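Local coordinates for citrate synthase (Metallosphaera sedula, PDB 6ABX), which probably catalyses the condensation of oxaloacetate with acetyl-CoA, with hydrolysis, to citrate and CoA in the tricarboxylic acid cycle, at residues 74-87 with 125-139. Residues are numbered along the deposited sequence; the frame is centred on the assembly and turned at random.
Sequences ISEDISTFVKRTAK and TIISLIQRTRRNQEF
The F139 ring meets I74 CD1 and S79 CB obliquely, while L129 CD2 sits over the centre of one face, 4.1 Å above the plane, and T125 CG2 lies at the edge. The R134 guanidinium instead works by its edge: NE donates to A86 O at 3.1 Å, nearly straight (166°), with the oxygen close to the guanidinium plane. Its NH1 forms salt bridges with D320 and D322, so an alanine here would probably leave both carboxylates without this charge and A86 O without the NE donor. V82 is central to the apolar packing: CG1 comes 3.6 Å from I130 CG1 and touches L129 CG, while CG2 faces I126 CG2. I74 sets CG2 against I126 CG1 and CG1 against T125 CG2; A86 CB packs on T133 CG2 at 3.6 Å. At the C-terminal ends of the segments, K87 bends at chi4 (65°), and NZ donates to T133 O at 2.8 Å, from above the carbonyl plane, and to N136 OD1 at 3.1 Å, nearly along its C=O axis. The axes of 76-85 and 125-134 approach to 9.0 Å and cross at -37°, a packed helix pair of the largely helical citrate synthase fold; N136, with positive phi, is C-prime of the Schellman motif ending helix 112-134 (Q137 N to R132 O, N136 N to T133 O).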
loop_
_atom_site.group_PDB
_atom_site.type_symbol
_atom_site.label_atom_id
_atom_site.label_comp_id
_atom_site.label_asym_id
_atom_site.label_seq_id
_atom_site.Cartn_x
_atom_site.Cartn_y
_atom_site.Cartn_z
ATOM N N ILE A 74 -4.993 -15.837 15.924
ATOM C CA ILE A 74 -5.750 -14.874 15.147
ATOM C C ILE A 74 -7.178 -14.766 15.692
ATOM O O ILE A 74 -7.744 -15.736 16.237
ATOM C CB ILE A 74 -5.705 -15.228 13.655
ATOM C CG1 ILE A 74 -6.198 -16.652 13.388
ATOM C CG2 ILE A 74 -4.306 -15.005 13.101
ATOM C CD1 ILE A 74 -6.277 -17.021 11.900
ATOM N N SER A 75 -7.780 -13.618 15.422
ATOM C CA SER A 75 -9.142 -13.337 15.892
ATOM C C SER A 75 -10.150 -14.237 15.210
ATOM O O SER A 75 -9.926 -14.775 14.127
ATOM C CB SER A 75 -9.501 -11.892 15.706
ATOM O OG SER A 75 -9.599 -11.542 14.324
ATOM N N GLU A 76 -11.300 -14.399 15.883
ATOM C CA GLU A 76 -12.390 -15.155 15.278
ATOM C C GLU A 76 -12.830 -14.547 13.932
ATOM O O GLU A 76 -13.128 -15.317 12.971
ATOM C CB GLU A 76 -13.571 -15.231 16.263
ATOM C CG GLU A 76 -13.436 -16.408 17.194
ATOM C CD GLU A 76 -13.722 -17.758 16.555
ATOM O OE1 GLU A 76 -14.478 -17.792 15.556
ATOM O OE2 GLU A 76 -13.210 -18.774 17.070
ATOM N N ASP A 77 -12.885 -13.212 13.848
ATOM C CA ASP A 77 -13.290 -12.508 12.648
ATOM C C ASP A 77 -12.353 -12.900 11.497
ATOM O O ASP A 77 -12.773 -13.152 10.343
ATOM C CB ASP A 77 -13.291 -11.001 12.854
ATOM C CG ASP A 77 -14.596 -10.500 13.453
ATOM O OD1 ASP A 77 -15.406 -11.360 13.914
ATOM O OD2 ASP A 77 -14.787 -9.266 13.453
ATOM N N ILE A 78 -11.053 -12.967 11.819
ATOM C CA ILE A 78 -10.031 -13.210 10.776
ATOM C C ILE A 78 -10.095 -14.679 10.375
ATOM O O ILE A 78 -10.108 -14.955 9.213
ATOM C CB ILE A 78 -8.626 -12.740 11.196
ATOM C CG1 ILE A 78 -8.574 -11.210 11.115
ATOM C CG2 ILE A 78 -7.534 -13.368 10.355
ATOM C CD1 ILE A 78 -7.333 -10.591 11.696
ATOM N N SER A 79 -10.180 -15.580 11.363
ATOM C CA SER A 79 -10.198 -16.972 11.033
ATOM C C SER A 79 -11.454 -17.304 10.239
ATOM O O SER A 79 -11.353 -18.110 9.320
ATOM C CB SER A 79 -10.013 -17.911 12.206
ATOM O OG SER A 79 -11.012 -17.713 13.194
ATOM N N THR A 80 -12.619 -16.760 10.631
ATOM C CA THR A 80 -13.844 -17.011 9.864
ATOM C C THR A 80 -13.701 -16.508 8.418
ATOM O O THR A 80 -14.091 -17.205 7.485
ATOM C CB THR A 80 -15.113 -16.472 10.539
ATOM O OG1 THR A 80 -15.219 -17.245 11.736
ATOM C CG2 THR A 80 -16.342 -16.633 9.669
ATOM N N PHE A 81 -13.150 -15.304 8.243
ATOM C CA PHE A 81 -12.907 -14.750 6.936
ATOM C C PHE A 81 -12.038 -15.667 6.066
ATOM O O PHE A 81 -12.308 -15.921 4.856
ATOM C CB PHE A 81 -12.312 -13.342 7.030
ATOM C CG PHE A 81 -12.158 -12.726 5.654
ATOM C CD1 PHE A 81 -13.218 -12.091 5.034
ATOM C CD2 PHE A 81 -10.952 -12.825 4.962
ATOM C CE1 PHE A 81 -13.076 -11.540 3.767
ATOM C CE2 PHE A 81 -10.823 -12.288 3.675
ATOM C CZ PHE A 81 -11.885 -11.653 3.083
ATOM N N VAL A 82 -10.948 -16.181 6.656
ATOM C CA VAL A 82 -10.091 -17.070 5.900
ATOM C C VAL A 82 -10.842 -18.338 5.478
ATOM O O VAL A 82 -10.693 -18.812 4.387
ATOM C CB VAL A 82 -8.826 -17.416 6.690
ATOM C CG1 VAL A 82 -8.000 -18.458 5.968
ATOM C CG2 VAL A 82 -8.013 -16.161 6.959
ATOM N N LYS A 83 -11.584 -18.958 6.392
ATOM C CA LYS A 83 -12.323 -20.161 6.038
ATOM C C LYS A 83 -13.292 -19.918 4.868
ATOM O O LYS A 83 -13.524 -20.805 4.013
ATOM C CB LYS A 83 -13.051 -20.679 7.288
ATOM C CG LYS A 83 -12.123 -21.280 8.319
ATOM C CD LYS A 83 -12.903 -21.689 9.601
ATOM C CE LYS A 83 -12.138 -21.436 10.877
ATOM N NZ LYS A 83 -12.905 -21.898 12.071
ATOM N N ARG A 84 -13.936 -18.753 4.892
ATOM C CA ARG A 84 -14.935 -18.367 3.953
ATOM C C ARG A 84 -14.296 -18.250 2.566
ATOM O O ARG A 84 -14.924 -18.575 1.526
ATOM C CB ARG A 84 -15.586 -17.037 4.351
ATOM C CG ARG A 84 -16.545 -16.518 3.303
ATOM C CD ARG A 84 -17.558 -15.518 3.793
ATOM N NE ARG A 84 -16.982 -14.298 4.299
ATOM C CZ ARG A 84 -16.854 -13.166 3.615
ATOM N NH1 ARG A 84 -17.002 -13.149 2.294
ATOM N NH2 ARG A 84 -16.563 -12.060 4.282
ATOM N N THR A 85 -13.042 -17.762 2.519
ATOM C CA THR A 85 -12.455 -17.282 1.242
ATOM C C THR A 85 -11.287 -18.127 0.731
ATOM O O THR A 85 -10.846 -17.922 -0.422
ATOM C CB THR A 85 -11.991 -15.821 1.361
ATOM O OG1 THR A 85 -10.987 -15.716 2.381
ATOM C CG2 THR A 85 -13.135 -14.896 1.677
ATOM N N ALA A 86 -10.808 -19.085 1.536
ATOM C CA ALA A 86 -9.585 -19.822 1.189
ATOM C C ALA A 86 -9.674 -20.505 -0.171
ATOM O O ALA A 86 -8.681 -20.606 -0.886
ATOM C CB ALA A 86 -9.324 -20.861 2.242
ATOM N N LYS A 87 -10.822 -21.109 -0.466
ATOM C CA LYS A 87 -10.921 -21.914 -1.695
ATOM C C LYS A 87 -11.153 -21.058 -2.945
ATOM O O LYS A 87 -10.911 -21.575 -4.042
ATOM C CB LYS A 87 -12.077 -22.904 -1.624
ATOM C CG LYS A 87 -11.829 -24.069 -0.687
ATOM C CD LYS A 87 -12.769 -25.230 -0.970
ATOM C CE LYS A 87 -12.438 -26.500 -0.208
ATOM N NZ LYS A 87 -12.622 -26.255 1.235
ATOM N N THR A 125 -0.045 -18.293 10.713
ATOM C CA THR A 125 -1.300 -18.875 11.148
ATOM C C THR A 125 -2.362 -18.739 10.050
ATOM O O THR A 125 -3.097 -19.648 9.742
ATOM C CB THR A 125 -1.769 -18.235 12.449
ATOM O OG1 THR A 125 -0.643 -18.239 13.340
ATOM C CG2 THR A 125 -2.989 -18.918 13.037
ATOM N N ILE A 126 -2.390 -17.567 9.433
ATOM C CA ILE A 126 -3.346 -17.271 8.331
ATOM C C ILE A 126 -3.026 -18.154 7.130
ATOM O O ILE A 126 -3.916 -18.785 6.523
ATOM C CB ILE A 126 -3.286 -15.774 7.966
ATOM C CG1 ILE A 126 -3.824 -14.908 9.112
ATOM C CG2 ILE A 126 -3.991 -15.483 6.656
ATOM C CD1 ILE A 126 -3.489 -13.452 9.034
ATOM N N ILE A 127 -1.742 -18.226 6.751
ATOM C CA ILE A 127 -1.358 -18.990 5.590
ATOM C C ILE A 127 -1.751 -20.462 5.781
ATOM O O ILE A 127 -2.265 -21.112 4.862
ATOM C CB ILE A 127 0.150 -18.870 5.321
ATOM C CG1 ILE A 127 0.480 -17.432 4.904
ATOM C CG2 ILE A 127 0.593 -19.864 4.256
ATOM C CD1 ILE A 127 1.962 -17.177 4.790
ATOM N N SER A 128 -1.434 -20.978 6.962
ATOM C CA SER A 128 -1.698 -22.386 7.310
ATOM C C SER A 128 -3.217 -22.695 7.242
ATOM O O SER A 128 -3.605 -23.737 6.680
ATOM C CB SER A 128 -1.068 -22.712 8.646
ATOM O OG SER A 128 0.345 -22.574 8.593
ATOM N N LEU A 129 -4.051 -21.792 7.760
ATOM C CA LEU A 129 -5.506 -21.961 7.690
ATOM C C LEU A 129 -6.011 -21.899 6.252
ATOM O O LEU A 129 -6.839 -22.732 5.867
ATOM C CB LEU A 129 -6.170 -20.923 8.573
ATOM C CG LEU A 129 -7.692 -20.966 8.614
ATOM C CD1 LEU A 129 -8.188 -22.343 9.028
ATOM C CD2 LEU A 129 -8.144 -19.891 9.587
ATOM N N ILE A 130 -5.412 -21.053 5.392
ATOM C CA ILE A 130 -5.750 -21.117 3.980
ATOM C C ILE A 130 -5.465 -22.528 3.459
ATOM O O ILE A 130 -6.320 -23.114 2.793
ATOM C CB ILE A 130 -5.018 -20.050 3.135
ATOM C CG1 ILE A 130 -5.400 -18.633 3.517
ATOM C CG2 ILE A 130 -5.247 -20.340 1.633
ATOM C CD1 ILE A 130 -4.531 -17.557 2.888
ATOM N N GLN A 131 -4.243 -23.032 3.691
ATOM C CA GLN A 131 -3.838 -24.301 3.126
ATOM C C GLN A 131 -4.711 -25.454 3.633
ATOM O O GLN A 131 -5.096 -26.293 2.836
ATOM C CB GLN A 131 -2.383 -24.602 3.457
ATOM C CG GLN A 131 -1.942 -25.942 2.938
ATOM C CD GLN A 131 -1.770 -25.848 1.461
ATOM O OE1 GLN A 131 -0.725 -25.368 0.954
ATOM N NE2 GLN A 131 -2.839 -26.229 0.765
ATOM N N ARG A 132 -4.939 -25.516 4.943
ATOM C CA ARG A 132 -5.721 -26.594 5.582
ATOM C C ARG A 132 -7.136 -26.549 4.983
ATOM O O ARG A 132 -7.638 -27.597 4.553
ATOM C CB ARG A 132 -5.836 -26.385 7.092
ATOM C CG ARG A 132 -4.520 -26.511 7.851
ATOM C CD ARG A 132 -3.998 -27.918 7.983
ATOM N NE ARG A 132 -4.716 -28.804 8.897
ATOM C CZ ARG A 132 -4.441 -30.090 9.092
ATOM N NH1 ARG A 132 -3.367 -30.672 8.562
ATOM N NH2 ARG A 132 -5.205 -30.788 9.907
ATOM N N THR A 133 -7.690 -25.344 4.863
ATOM C CA THR A 133 -9.102 -25.191 4.391
ATOM C C THR A 133 -9.219 -25.720 2.956
ATOM O O THR A 133 -10.178 -26.424 2.594
ATOM C CB THR A 133 -9.580 -23.748 4.542
ATOM O OG1 THR A 133 -9.541 -23.358 5.912
ATOM C CG2 THR A 133 -10.975 -23.577 3.999
ATOM N N ARG A 134 -8.237 -25.401 2.113
ATOM C CA ARG A 134 -8.281 -25.812 0.726
ATOM C C ARG A 134 -8.305 -27.340 0.616
ATOM O O ARG A 134 -8.868 -27.889 -0.346
ATOM C CB ARG A 134 -7.102 -25.263 -0.067
ATOM C CG ARG A 134 -7.275 -23.797 -0.366
ATOM C CD ARG A 134 -6.005 -23.392 -1.005
ATOM N NE ARG A 134 -6.062 -22.149 -1.660
ATOM C CZ ARG A 134 -5.083 -21.782 -2.488
ATOM N NH1 ARG A 134 -3.961 -22.501 -2.547
ATOM N NH2 ARG A 134 -5.239 -20.715 -3.230
ATOM N N ARG A 135 -7.607 -28.004 1.538
ATOM C CA ARG A 135 -7.510 -29.478 1.572
ATOM C C ARG A 135 -8.618 -30.130 2.386
ATOM O O ARG A 135 -8.495 -31.326 2.749
ATOM C CB ARG A 135 -6.145 -29.835 2.156
ATOM C CG ARG A 135 -5.023 -29.468 1.189
ATOM C CD ARG A 135 -3.627 -29.676 1.727
ATOM N NE ARG A 135 -2.627 -29.436 0.677
ATOM C CZ ARG A 135 -1.318 -29.267 0.905
ATOM N NH1 ARG A 135 -0.859 -29.213 2.155
ATOM N NH2 ARG A 135 -0.509 -29.004 -0.125
ATOM N N ASN A 136 -9.643 -29.365 2.772
ATOM C CA ASN A 136 -10.732 -29.875 3.629
ATOM C C ASN A 136 -10.223 -30.444 4.952
ATOM O O ASN A 136 -10.747 -31.470 5.454
ATOM C CB ASN A 136 -11.540 -30.974 2.894
ATOM C CG ASN A 136 -12.250 -30.480 1.652
ATOM O OD1 ASN A 136 -12.546 -29.299 1.539
ATOM N ND2 ASN A 136 -12.529 -31.374 0.706
ATOM N N GLN A 137 -9.203 -29.804 5.532
ATOM C CA GLN A 137 -8.602 -30.180 6.792
ATOM C C GLN A 137 -8.908 -29.112 7.832
ATOM O O GLN A 137 -9.177 -27.959 7.496
ATOM C CB GLN A 137 -7.082 -30.304 6.661
ATOM C CG GLN A 137 -6.642 -31.382 5.691
ATOM C CD GLN A 137 -5.174 -31.264 5.368
ATOM O OE1 GLN A 137 -4.615 -30.175 5.278
ATOM N NE2 GLN A 137 -4.553 -32.403 5.238
ATOM N N GLU A 138 -8.924 -29.532 9.077
ATOM C CA GLU A 138 -9.246 -28.685 10.183
ATOM C C GLU A 138 -8.067 -27.773 10.524
ATOM O O GLU A 138 -6.861 -28.166 10.450
ATOM C CB GLU A 138 -9.606 -29.519 11.410
ATOM C CG GLU A 138 -10.276 -28.728 12.499
ATOM C CD GLU A 138 -10.743 -29.566 13.670
ATOM O OE1 GLU A 138 -10.335 -30.740 13.768
ATOM O OE2 GLU A 138 -11.474 -29.004 14.491
ATOM N N PHE A 139 -8.431 -26.566 10.928
ATOM C CA PHE A 139 -7.488 -25.602 11.469
ATOM C C PHE A 139 -6.651 -26.297 12.544
ATOM O O PHE A 139 -7.189 -26.942 13.486
ATOM C CB PHE A 139 -8.328 -24.431 11.964
ATOM C CG PHE A 139 -7.606 -23.230 12.517
ATOM C CD1 PHE A 139 -6.284 -22.959 12.203
ATOM C CD2 PHE A 139 -8.364 -22.276 13.206
ATOM C CE1 PHE A 139 -5.685 -21.809 12.713
ATOM C CE2 PHE A 139 -7.774 -21.104 13.661
ATOM C CZ PHE A 139 -6.427 -20.899 13.433
#